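Local coordinates for protein fatty acid synthase 1, isoform A (Drosophila melanogaster, PDB 6FN6) that probably makes long-chain saturated fatty acids from acetyl-CoA and malonyl-CoA with NADPH, here seen in its dehydratase, enoylreductase and ketoreductase region, at residues 319-324 with 356-361; 367-372 with 391-396; 287-292 with 554-559; 405-410 with 432-437. All coordinates share one frame; numbering follows the deposited sequence.

Interaction 1. Residues 319-324 with 356-361; sequences VANRLL and SGVRVV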
loop_
_atom_site.group_PDB
_atom_site.type_symbol
_atom_site.label_atom_id
_atom_site.label_comp_id
_atom_site.label_asym_id
_atom_site.label_seq_id
_atom_site.Cartn_x
_atom_site.Cartn_y
_atom_site.Cartn_z
ATOM N N VAL A 319 37.502 14.701 -55.528
ATOM C CA VAL A 319 36.216 15.337 -55.242
ATOM C C VAL A 319 35.023 14.505 -55.712
ATOM O O VAL A 319 33.874 14.904 -55.510
ATOM C CB VAL A 319 36.153 16.744 -55.879
ATOM C CG1 VAL A 319 37.299 17.614 -55.380
ATOM C CG2 VAL A 319 36.168 16.658 -57.409
ATOM N N ALA A 320 35.295 13.368 -56.345
ATOM C CA ALA A 320 34.253 12.530 -56.938
ATOM C C ALA A 320 33.008 12.396 -56.057
ATOM O O ALA A 320 31.883 12.569 -56.533
ATOM C CB ALA A 320 34.813 11.150 -57.244
ATOM N N ASN A 321 33.209 12.090 -54.778
ATOM C CA ASN A 321 32.092 11.900 -53.857
ATOM C C ASN A 321 31.226 13.150 -53.798
ATOM O O ASN A 321 29.999 13.070 -53.863
ATOM C CB ASN A 321 32.597 11.548 -52.456
ATOM C CG ASN A 321 33.047 10.105 -52.343
ATOM O OD1 ASN A 321 32.816 9.297 -53.244
ATOM N ND2 ASN A 321 33.686 9.768 -51.227
ATOM N N ARG A 322 31.869 14.305 -53.664
ATOM C CA ARG A 322 31.152 15.572 -53.579
ATOM C C ARG A 322 30.336 15.828 -54.841
ATOM O O ARG A 322 29.202 16.298 -54.769
ATOM C CB ARG A 322 32.128 16.725 -53.337
ATOM C CG ARG A 322 31.461 18.086 -53.164
ATOM C CD ARG A 322 30.593 18.153 -51.914
ATOM N NE ARG A 322 31.371 17.971 -50.691
ATOM C CZ ARG A 322 30.840 17.833 -49.480
ATOM N NH1 ARG A 322 29.523 17.852 -49.320
ATOM N NH2 ARG A 322 31.628 17.673 -48.426
ATOM N N LEU A 323 30.916 15.523 -55.998
ATOM C CA LEU A 323 30.223 15.729 -57.263
ATOM C C LEU A 323 28.971 14.863 -57.335
ATOM O O LEU A 323 27.885 15.359 -57.625
ATOM C CB LEU A 323 31.143 15.423 -58.444
ATOM C CG LEU A 323 32.435 16.238 -58.539
ATOM C CD1 LEU A 323 33.202 15.855 -59.794
ATOM C CD2 LEU A 323 32.151 17.736 -58.518
ATOM N N LEU A 324 29.124 13.571 -57.069
ATOM C CA LEU A 324 27.988 12.660 -57.097
ATOM C C LEU A 324 26.942 13.091 -56.072
ATOM O O LEU A 324 25.741 12.918 -56.282
ATOM C CB LEU A 324 28.439 11.225 -56.824
ATOM C CG LEU A 324 27.336 10.162 -56.816
ATOM C CD1 LEU A 324 26.572 10.139 -58.136
ATOM C CD2 LEU A 324 27.919 8.789 -56.511
ATOM N N SER A 356 30.266 5.488 -50.977
ATOM C CA SER A 356 29.671 6.565 -51.762
ATOM C C SER A 356 28.967 6.041 -53.009
ATOM O O SER A 356 27.947 6.584 -53.432
ATOM C CB SER A 356 30.746 7.574 -52.167
ATOM O OG SER A 356 30.231 8.533 -53.071
ATOM N N GLY A 357 29.515 4.982 -53.589
ATOM C CA GLY A 357 28.965 4.398 -54.797
ATOM C C GLY A 357 29.548 5.005 -56.059
ATOM O O GLY A 357 28.874 5.114 -57.082
ATOM N N VAL A 358 30.814 5.400 -55.979
ATOM C CA VAL A 358 31.537 5.904 -57.134
ATOM C C VAL A 358 32.385 4.755 -57.654
ATOM O O VAL A 358 33.227 4.220 -56.934
ATOM C CB VAL A 358 32.394 7.137 -56.776
ATOM C CG1 VAL A 358 33.279 7.547 -57.946
ATOM C CG2 VAL A 358 31.507 8.296 -56.360
ATOM N N ARG A 359 32.162 4.375 -58.905
ATOM C CA ARG A 359 32.909 3.275 -59.499
ATOM C C ARG A 359 34.315 3.729 -59.871
ATOM O O ARG A 359 34.635 4.913 -59.785
ATOM C CB ARG A 359 32.167 2.721 -60.716
ATOM C CG ARG A 359 31.877 3.732 -61.808
ATOM C CD ARG A 359 30.671 3.305 -62.628
ATOM N NE ARG A 359 30.591 4.028 -63.893
ATOM C CZ ARG A 359 31.251 3.682 -64.993
ATOM N NH1 ARG A 359 32.050 2.621 -64.992
ATOM N NH2 ARG A 359 31.115 4.399 -66.098
ATOM N N VAL A 360 35.152 2.778 -60.273
ATOM C CA VAL A 360 36.520 3.073 -60.680
ATOM C C VAL A 360 36.857 2.377 -61.995
ATOM O O VAL A 360 36.675 1.168 -62.133
ATOM C CB VAL A 360 37.521 2.664 -59.578
ATOM C CG1 VAL A 360 38.955 2.961 -60.007
ATOM C CG2 VAL A 360 37.198 3.369 -58.269
ATOM N N VAL A 361 37.348 3.152 -62.957
ATOM C CA VAL A 361 37.740 2.615 -64.254
ATOM C C VAL A 361 39.259 2.695 -64.376
ATOM O O VAL A 361 39.881 3.641 -63.891
ATOM C CB VAL A 361 37.042 3.365 -65.404
ATOM C CG1 VAL A 361 37.496 2.826 -66.758
ATOM C CG2 VAL A 361 35.531 3.261 -65.266
#
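At one margin of a mixed sheet whose seven main strands follow the 3-2-1-4-5-7-6 order of class I methyltransferases, the first turn of helix 320-329 packs through A320, N321 and L324 on the turn S356-V358, just ahead of edge strand 359-362. N321 OD1 accepts a hydrogen bond from S356 OG at 2.7 Å, the hydroxyl standing above the amide, 68° out of the carbonyl plane. S356 OG is anti to its own backbone N (chi1 172°), which turns it to the helix. N321 ND2 donates to the carbonyl of L353, so the asparagine ties helix 320-329 both to the turn and to the end of helix 346-353. Beside it, L324 CD2 lies 3.6 Å from V358 CG2, the two side chains running past one another in opposite senses, while the small A320 brings its CB 4.0 Å from V358 CG1. G357 suits the turn, since at phi 90° a CB would press on the carbonyl O of S356. An alanine at N321 would probably leave both S356 OG and the L353 carbonyl without their mates. The chemistry is thus one polar bond beside a small aliphatic patch, with a single amide serving two elements, S356 and L353.

Interaction 2. Residues 367-372 with 391-396; sequences KEPVEQ and LENSIA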
loop_
_atom_site.group_PDB
_atom_site.type_symbol
_atom_site.label_atom_id
_atom_site.label_comp_id
_atom_site.label_asym_id
_atom_site.label_seq_id
_atom_site.Cartn_x
_atom_site.Cartn_y
_atom_site.Cartn_z
ATOM N N LYS A 367 46.844 8.899 -74.819
ATOM C CA LYS A 367 46.587 8.104 -76.032
ATOM C C LYS A 367 45.204 7.451 -76.165
ATOM O O LYS A 367 44.892 6.941 -77.242
ATOM C CB LYS A 367 47.658 7.019 -76.218
ATOM C CG LYS A 367 48.712 7.395 -77.258
ATOM C CD LYS A 367 48.816 6.314 -78.332
ATOM C CE LYS A 367 49.524 6.823 -79.579
ATOM N NZ LYS A 367 49.589 5.782 -80.638
ATOM N N GLU A 368 44.376 7.440 -75.124
ATOM C CA GLU A 368 43.067 6.802 -75.270
ATOM C C GLU A 368 41.993 7.497 -74.430
ATOM O O GLU A 368 42.301 8.130 -73.420
ATOM C CB GLU A 368 43.140 5.317 -74.880
ATOM C CG GLU A 368 43.247 5.059 -73.382
ATOM C CD GLU A 368 43.425 3.586 -73.052
ATOM O OE1 GLU A 368 43.350 2.754 -73.980
ATOM O OE2 GLU A 368 43.630 3.261 -71.863
ATOM N N PRO A 369 40.721 7.375 -74.857
ATOM C CA PRO A 369 39.571 7.929 -74.132
ATOM C C PRO A 369 39.225 7.172 -72.856
ATOM O O PRO A 369 39.201 5.941 -72.857
ATOM C CB PRO A 369 38.435 7.817 -75.149
ATOM C CG PRO A 369 38.806 6.664 -75.996
ATOM C CD PRO A 369 40.301 6.694 -76.098
ATOM N N VAL A 370 38.958 7.906 -71.781
ATOM C CA VAL A 370 38.672 7.288 -70.494
ATOM C C VAL A 370 37.282 6.652 -70.515
ATOM O O VAL A 370 37.076 5.574 -69.956
ATOM C CB VAL A 370 38.799 8.314 -69.347
ATOM C CG1 VAL A 370 40.223 8.847 -69.275
ATOM C CG2 VAL A 370 37.810 9.464 -69.526
ATOM N N GLU A 371 36.331 7.322 -71.160
ATOM C CA GLU A 371 34.965 6.818 -71.261
ATOM C C GLU A 371 34.207 7.557 -72.361
ATOM O O GLU A 371 34.628 8.626 -72.793
ATOM C CB GLU A 371 34.235 6.946 -69.926
ATOM C CG GLU A 371 32.916 6.191 -69.887
ATOM C CD GLU A 371 32.635 5.553 -68.544
ATOM O OE1 GLU A 371 33.256 5.961 -67.541
ATOM O OE2 GLU A 371 31.790 4.635 -68.492
ATOM N N GLN A 372 33.093 6.985 -72.810
ATOM C CA GLN A 372 32.321 7.566 -73.906
ATOM C C GLN A 372 31.064 8.297 -73.425
ATOM O O GLN A 372 30.394 7.867 -72.485
ATOM C CB GLN A 372 31.941 6.479 -74.920
ATOM C CG GLN A 372 31.229 5.269 -74.333
ATOM C CD GLN A 372 30.839 4.260 -75.400
ATOM O OE1 GLN A 372 31.545 4.089 -76.394
ATOM N NE2 GLN A 372 29.712 3.587 -75.196
ATOM N N LEU A 391 44.332 16.394 -72.436
ATOM C CA LEU A 391 43.193 17.205 -72.848
ATOM C C LEU A 391 42.428 16.556 -73.996
ATOM O O LEU A 391 41.201 16.463 -73.960
ATOM C CB LEU A 391 43.662 18.602 -73.261
ATOM C CG LEU A 391 42.603 19.539 -73.846
ATOM C CD1 LEU A 391 41.504 19.812 -72.839
ATOM C CD2 LEU A 391 43.242 20.841 -74.312
ATOM N N GLU A 392 43.162 16.114 -75.014
ATOM C CA GLU A 392 42.558 15.538 -76.212
ATOM C C GLU A 392 41.585 14.410 -75.883
ATOM O O GLU A 392 40.447 14.405 -76.354
ATOM C CB GLU A 392 43.645 15.021 -77.156
ATOM C CG GLU A 392 44.072 16.029 -78.210
ATOM C CD GLU A 392 45.241 15.545 -79.042
ATOM O OE1 GLU A 392 45.489 14.322 -79.066
ATOM O OE2 GLU A 392 45.908 16.386 -79.680
ATOM N N ASN A 393 42.031 13.462 -75.066
ATOM C CA ASN A 393 41.225 12.287 -74.758
ATOM C C ASN A 393 40.096 12.638 -73.800
ATOM O O ASN A 393 39.103 11.919 -73.714
ATOM C CB ASN A 393 42.099 11.179 -74.173
ATOM C CG ASN A 393 43.062 10.603 -75.193
ATOM O OD1 ASN A 393 42.677 10.301 -76.322
ATOM N ND2 ASN A 393 44.321 10.454 -74.802
ATOM N N SER A 394 40.244 13.750 -73.091
ATOM C CA SER A 394 39.174 14.250 -72.241
ATOM C C SER A 394 38.054 14.797 -73.121
ATOM O O SER A 394 36.874 14.646 -72.809
ATOM C CB SER A 394 39.689 15.335 -71.292
ATOM O OG SER A 394 40.732 14.846 -70.468
ATOM N N ILE A 395 38.437 15.422 -74.229
ATOM C CA ILE A 395 37.480 15.993 -75.167
ATOM C C ILE A 395 36.739 14.876 -75.895
ATOM O O ILE A 395 35.546 14.988 -76.175
ATOM C CB ILE A 395 38.186 16.931 -76.165
ATOM C CG1 ILE A 395 38.779 18.136 -75.430
ATOM C CG2 ILE A 395 37.217 17.393 -77.256
ATOM C CD1 ILE A 395 39.776 18.926 -76.249
ATOM N N ALA A 396 37.459 13.806 -76.212
ATOM C CA ALA A 396 36.873 12.657 -76.892
ATOM C C ALA A 396 35.941 11.874 -75.972
ATOM O O ALA A 396 35.160 11.042 -76.433
ATOM C CB ALA A 396 37.968 11.749 -77.428
#
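N393 of helix 389-395 reaches across to the backbone of K367, E368 and P369. Its CB lies 3.1 Å from E368 O, and CG, placed beside the backbone N and anti to the carbonyl carbon (chi1 -68°), is near the same oxygen. Beyond CG the amide divides. OD1 comes 3.5 Å from E368 C and 3.8 Å from P369 N; proline, having no N-H, offers this oxygen no hydrogen, so the approach is plain contact. ND2 lies 3.0 Å from K367 N and as close to E368 N, but all three are donors and no bond joins them. What holds ND2 is the carbonyl of V365, just before the loop segment. Asparagine suits the place because its side chain is short enough to lie against the loop backbone and still bring a donor to V365. Further on, A396 only nears the loop, its O 4.4 Å from E371 O. This is largely a surface contact: P369 and A396 are exposed, whereas V370 is buried and touches V307 and L309 of strand 303-309. Loop 367-372 thus leads from edge strand 359-362 over helix 389-395 into strand 374-380, and S394 of that helix also rests on L309.

Interaction 3. Residues 287-292 with 554-559; sequences LDVAIQ and RHLKLE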
loop_
_atom_site.group_PDB
_atom_site.type_symbol
_atom_site.label_atom_id
_atom_site.label_comp_id
_atom_site.label_asym_id
_atom_site.label_seq_id
_atom_site.Cartn_x
_atom_site.Cartn_y
_atom_site.Cartn_z
ATOM N N LEU A 287 32.520 24.186 -57.222
ATOM C CA LEU A 287 32.112 22.906 -57.794
ATOM C C LEU A 287 30.593 22.789 -57.843
ATOM O O LEU A 287 30.034 22.244 -58.794
ATOM C CB LEU A 287 32.697 21.740 -56.991
ATOM C CG LEU A 287 34.216 21.570 -57.037
ATOM C CD1 LEU A 287 34.691 20.720 -55.876
ATOM C CD2 LEU A 287 34.642 20.951 -58.358
ATOM N N ASP A 288 29.931 23.287 -56.806
ATOM C CA ASP A 288 28.477 23.255 -56.742
ATOM C C ASP A 288 27.869 24.082 -57.873
ATOM O O ASP A 288 26.894 23.671 -58.500
ATOM C CB ASP A 288 27.991 23.768 -55.389
ATOM C CG ASP A 288 26.580 23.319 -55.069
ATOM O OD1 ASP A 288 25.776 23.146 -56.009
ATOM O OD2 ASP A 288 26.278 23.127 -53.873
ATOM N N VAL A 289 28.450 25.248 -58.127
ATOM C CA VAL A 289 27.971 26.114 -59.194
ATOM C C VAL A 289 28.187 25.432 -60.539
ATOM O O VAL A 289 27.329 25.488 -61.420
ATOM C CB VAL A 289 28.668 27.488 -59.157
ATOM C CG1 VAL A 289 28.325 28.297 -60.403
ATOM C CG2 VAL A 289 28.280 28.252 -57.907
ATOM N N ALA A 290 29.337 24.786 -60.692
ATOM C CA ALA A 290 29.697 24.162 -61.959
ATOM C C ALA A 290 28.701 23.076 -62.342
ATOM O O ALA A 290 28.198 23.052 -63.464
ATOM C CB ALA A 290 31.099 23.585 -61.879
ATOM N N ILE A 291 28.420 22.176 -61.407
ATOM C CA ILE A 291 27.504 21.071 -61.664
ATOM C C ILE A 291 26.109 21.617 -61.947
ATOM O O ILE A 291 25.379 21.083 -62.783
ATOM C CB ILE A 291 27.493 20.077 -60.487
ATOM C CG1 ILE A 291 28.855 19.387 -60.354
ATOM C CG2 ILE A 291 26.379 19.042 -60.652
ATOM C CD1 ILE A 291 29.236 18.496 -61.524
ATOM N N GLN A 292 25.740 22.682 -61.246
ATOM C CA GLN A 292 24.443 23.311 -61.456
ATOM C C GLN A 292 24.276 23.777 -62.898
ATOM O O GLN A 292 23.228 23.563 -63.506
ATOM C CB GLN A 292 24.256 24.491 -60.504
ATOM C CG GLN A 292 23.769 24.088 -59.130
ATOM C CD GLN A 292 23.582 25.274 -58.212
ATOM O OE1 GLN A 292 23.011 26.290 -58.605
ATOM N NE2 GLN A 292 24.070 25.154 -56.982
ATOM N N ARG A 554 22.397 31.091 -59.097
ATOM C CA ARG A 554 22.728 29.790 -58.529
ATOM C C ARG A 554 22.377 29.739 -57.042
ATOM O O ARG A 554 22.411 30.757 -56.350
ATOM C CB ARG A 554 24.211 29.483 -58.736
ATOM C CG ARG A 554 24.662 29.523 -60.192
ATOM C CD ARG A 554 24.524 28.170 -60.883
ATOM N NE ARG A 554 23.142 27.698 -60.966
ATOM C CZ ARG A 554 22.334 27.889 -62.009
ATOM N NH1 ARG A 554 22.748 28.556 -63.081
ATOM N NH2 ARG A 554 21.098 27.408 -61.979
ATOM N N HIS A 555 22.029 28.551 -56.559
ATOM C CA HIS A 555 21.662 28.369 -55.157
ATOM C C HIS A 555 22.815 27.761 -54.363
ATOM O O HIS A 555 23.325 26.697 -54.708
ATOM C CB HIS A 555 20.413 27.492 -55.034
ATOM C CG HIS A 555 20.495 26.207 -55.797
ATOM N ND1 HIS A 555 21.324 25.171 -55.427
ATOM C CD2 HIS A 555 19.839 25.786 -56.903
ATOM C CE1 HIS A 555 21.181 24.170 -56.277
ATOM N NE2 HIS A 555 20.284 24.518 -57.182
ATOM N N LEU A 556 23.222 28.456 -53.305
ATOM C CA LEU A 556 24.357 28.038 -52.488
ATOM C C LEU A 556 23.913 27.477 -51.136
ATOM O O LEU A 556 23.011 28.016 -50.490
ATOM C CB LEU A 556 25.307 29.215 -52.276
ATOM C CG LEU A 556 26.367 29.449 -53.358
ATOM C CD1 LEU A 556 25.751 29.494 -54.747
ATOM C CD2 LEU A 556 27.121 30.738 -53.077
ATOM N N LYS A 557 24.563 26.395 -50.715
ATOM C CA LYS A 557 24.273 25.758 -49.433
ATOM C C LYS A 557 24.707 26.654 -48.274
ATOM O O LYS A 557 25.842 27.131 -48.246
ATOM C CB LYS A 557 24.981 24.402 -49.325
ATOM C CG LYS A 557 24.437 23.311 -50.244
ATOM C CD LYS A 557 25.422 22.148 -50.346
ATOM C CE LYS A 557 25.021 21.122 -51.402
ATOM N NZ LYS A 557 24.815 21.725 -52.746
ATOM N N LEU A 558 23.805 26.888 -47.327
ATOM C CA LEU A 558 24.110 27.738 -46.177
ATOM C C LEU A 558 24.868 26.950 -45.101
ATOM O O LEU A 558 24.599 25.770 -44.871
ATOM C CB LEU A 558 22.827 28.342 -45.603
ATOM C CG LEU A 558 22.116 29.342 -46.526
ATOM C CD1 LEU A 558 20.727 29.676 -46.007
ATOM C CD2 LEU A 558 22.936 30.615 -46.701
ATOM N N GLU A 559 25.807 27.624 -44.442
ATOM C CA GLU A 559 26.705 26.992 -43.474
ATOM C C GLU A 559 26.111 26.791 -42.080
ATOM O O GLU A 559 26.534 25.895 -41.351
ATOM C CB GLU A 559 27.982 27.835 -43.349
ATOM C CG GLU A 559 29.048 27.286 -42.392
ATOM C CD GLU A 559 29.666 25.981 -42.862
ATOM O OE1 GLU A 559 29.195 25.419 -43.873
ATOM O OE2 GLU A 559 30.628 25.515 -42.213
#
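Q292 grips the backbone of H555 with both ends of its amide. OE1 accepts from H555 N at 3.2 Å, in the carbonyl plane and on a lone pair, and also from R554 NE at 2.8 Å; OE1 lies in the guanidinium plane, at the edge of R554. NE2 donates to H555 O at 2.8 Å and, within the helix, to D288 OD1 at 2.8 Å. Both amide hydrogens and the oxygen are therefore used, as befits a buried glutamine. The H555 ring stacks on the amide, their planes 17° apart, with OE1 3.5 Å above the ring centre. D288 OD2 makes a salt bridge to K557 NZ, although its modelled length is too short to be reliable. R554 NH1 has its own partner in E296, and R554 CD rests on V289 CG1 at 3.8 Å. An alanine at Q292 would probably leave R554 NE, H555 N, H555 O and D288 OD1 without these partners and the imidazole without its stack. Helix 279-296 packs between strand 549-557, in the pseudo-ketoreductase family region and paired with strand 257-268, and a mixed sheet consistent with a methyltransferase-like fold, where L287 and I291 face helix 320-329 and strand 374-380.

Interaction 4. Residues 405-410 with 432-437; sequences ILEETL and QSLGAT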
loop_
_atom_site.group_PDB
_atom_site.type_symbol
_atom_site.label_atom_id
_atom_site.label_comp_id
_atom_site.label_asym_id
_atom_site.label_seq_id
_atom_site.Cartn_x
_atom_site.Cartn_y
_atom_site.Cartn_z
ATOM N N ILE A 405 35.351 20.477 -66.498
ATOM C CA ILE A 405 35.609 21.176 -65.248
ATOM C C ILE A 405 37.102 21.075 -64.969
ATOM O O ILE A 405 37.597 20.022 -64.570
ATOM C CB ILE A 405 34.782 20.603 -64.080
ATOM C CG1 ILE A 405 33.307 20.473 -64.476
ATOM C CG2 ILE A 405 34.921 21.498 -62.859
ATOM C CD1 ILE A 405 32.450 19.783 -63.435
ATOM N N LEU A 406 37.819 22.169 -65.195
ATOM C CA LEU A 406 39.271 22.162 -65.071
ATOM C C LEU A 406 39.745 23.126 -63.989
ATOM O O LEU A 406 39.563 24.338 -64.099
ATOM C CB LEU A 406 39.917 22.524 -66.410
ATOM C CG LEU A 406 39.454 21.702 -67.618
ATOM C CD1 LEU A 406 40.046 22.256 -68.901
ATOM C CD2 LEU A 406 39.817 20.234 -67.454
ATOM N N GLU A 407 40.345 22.578 -62.937
ATOM C CA GLU A 407 40.983 23.396 -61.914
ATOM C C GLU A 407 42.417 23.648 -62.350
ATOM O O GLU A 407 43.176 22.709 -62.594
ATOM C CB GLU A 407 40.930 22.717 -60.541
ATOM C CG GLU A 407 41.786 23.394 -59.474
ATOM C CD GLU A 407 41.556 22.831 -58.076
ATOM O OE1 GLU A 407 40.490 22.224 -57.838
ATOM O OE2 GLU A 407 42.447 22.996 -57.214
ATOM N N GLU A 408 42.784 24.919 -62.451
ATOM C CA GLU A 408 44.098 25.295 -62.955
ATOM C C GLU A 408 44.762 26.316 -62.044
ATOM O O GLU A 408 44.103 26.940 -61.213
ATOM C CB GLU A 408 43.979 25.875 -64.370
ATOM C CG GLU A 408 43.349 24.937 -65.388
ATOM C CD GLU A 408 44.264 23.799 -65.783
ATOM O OE1 GLU A 408 45.498 23.978 -65.725
ATOM O OE2 GLU A 408 43.748 22.725 -66.153
ATOM N N THR A 409 46.074 26.468 -62.192
ATOM C CA THR A 409 46.782 27.553 -61.530
ATOM C C THR A 409 46.603 28.810 -62.372
ATOM O O THR A 409 46.724 28.769 -63.595
ATOM C CB THR A 409 48.280 27.244 -61.350
ATOM O OG1 THR A 409 48.910 27.141 -62.632
ATOM C CG2 THR A 409 48.467 25.940 -60.591
ATOM N N LEU A 410 46.312 29.925 -61.711
ATOM C CA LEU A 410 45.979 31.166 -62.404
ATOM C C LEU A 410 47.084 31.658 -63.345
ATOM O O LEU A 410 46.807 31.977 -64.501
ATOM C CB LEU A 410 45.646 32.262 -61.390
ATOM C CG LEU A 410 45.142 33.590 -61.964
ATOM C CD1 LEU A 410 43.970 33.392 -62.919
ATOM C CD2 LEU A 410 44.749 34.530 -60.841
ATOM N N GLN A 432 35.812 30.778 -62.293
ATOM C CA GLN A 432 35.646 31.080 -60.880
ATOM C C GLN A 432 36.981 30.976 -60.158
ATOM O O GLN A 432 37.677 29.963 -60.251
ATOM C CB GLN A 432 34.618 30.140 -60.239
ATOM C CG GLN A 432 34.499 30.273 -58.720
ATOM C CD GLN A 432 34.136 31.677 -58.278
ATOM O OE1 GLN A 432 33.053 32.176 -58.588
ATOM N NE2 GLN A 432 35.041 32.322 -57.546
ATOM N N SER A 433 37.337 32.038 -59.451
ATOM C CA SER A 433 38.590 32.080 -58.715
ATOM C C SER A 433 38.545 31.088 -57.562
ATOM O O SER A 433 37.493 30.868 -56.960
ATOM C CB SER A 433 38.861 33.488 -58.184
ATOM O OG SER A 433 37.856 33.883 -57.267
ATOM N N LEU A 434 39.692 30.481 -57.277
ATOM C CA LEU A 434 39.851 29.630 -56.107
ATOM C C LEU A 434 40.953 30.256 -55.270
ATOM O O LEU A 434 42.047 29.708 -55.132
ATOM C CB LEU A 434 40.199 28.195 -56.510
ATOM C CG LEU A 434 39.130 27.474 -57.337
ATOM C CD1 LEU A 434 39.626 26.122 -57.822
ATOM C CD2 LEU A 434 37.852 27.312 -56.527
ATOM N N GLY A 435 40.645 31.426 -54.720
ATOM C CA GLY A 435 41.652 32.260 -54.102
ATOM C C GLY A 435 42.407 32.929 -55.225
ATOM O O GLY A 435 41.849 33.176 -56.293
ATOM N N ALA A 436 43.675 33.230 -54.990
ATOM C CA ALA A 436 44.541 33.700 -56.057
ATOM C C ALA A 436 45.442 32.534 -56.431
ATOM O O ALA A 436 45.527 31.553 -55.694
ATOM C CB ALA A 436 45.344 34.908 -55.625
ATOM N N THR A 437 46.099 32.628 -57.579
ATOM C CA THR A 437 46.963 31.555 -58.074
ATOM C C THR A 437 46.195 30.313 -58.530
ATOM O O THR A 437 46.805 29.366 -59.025
ATOM C CB THR A 437 48.012 31.107 -57.018
ATOM O OG1 THR A 437 47.378 30.825 -55.764
ATOM C CG2 THR A 437 49.075 32.184 -56.829
#
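E407 and L434 meet on the inner side of this contact, and L410 and T437 at its outer end. The outer end is the close part, although both of its residues are exposed, and it accounts for most of the surface the two segments bury. There the grip is largely one of backbone. T437 O accepts from L410 N at 2.8 Å, with the donor well above the carbonyl plane, 77° out of it, and T409 CA adds a CA-H...O contact to T437 O at 3.1 Å. Since L410 opens helix 410-423, its N-H has no carbonyl one turn earlier in that helix, and T437 supplies one instead. T409 holds the N-cap position. L410 CB lies 3.5 Å from T437 C. G435, with phi 77°, lets the turn bend where a side chain would be unfavourable.

The inner side is looser, a single methyl contact in which the two side chains cross at about a right angle: L434 CD1 sits 3.8 Å from E407 CD and 3.9 Å from E407 CG. The glutamate stem is extended, with CG anti to the backbone N (chi1 170°), and the charge of the buried E407 is met by R283, which forms a salt bridge with OE1. Glutamate serves here twice, as an aliphatic stem for the leucine and as a mate for the arginine. L434 also lies on A286, about one turn on from R283 in helix 279-296.

Strands 402-409 and 426-433 are not neighbours: strand 438-445, antiparallel to both, runs between them, and the contact bridges their ends at the turn 434-437. Helix 279-296 covers the E407 and L434 side.

Overall arrangement
All four contacts belong to the region around one mixed sheet, consistent with the pseudo-methyltransferase domain of animal fatty acid synthases. Along the chain, interaction 3 opens first and closes last, its two segments 262 residues apart enclosing interactions 1, 2 and 4, which follow in series. Centres of interactions 1 and 2 are about 19 Å apart, linked by the R359-E371 salt bridge. Interaction 3 lies about 18 Å from interaction 1 and 16 Å from interaction 4, centre to centre; L287 touches V319 and L323, I291 touches L323, and I291 also touches I405. One helix, 279-296, thus carries interaction 3 and borders interactions 1 and 4, so that three of the four contacts share it.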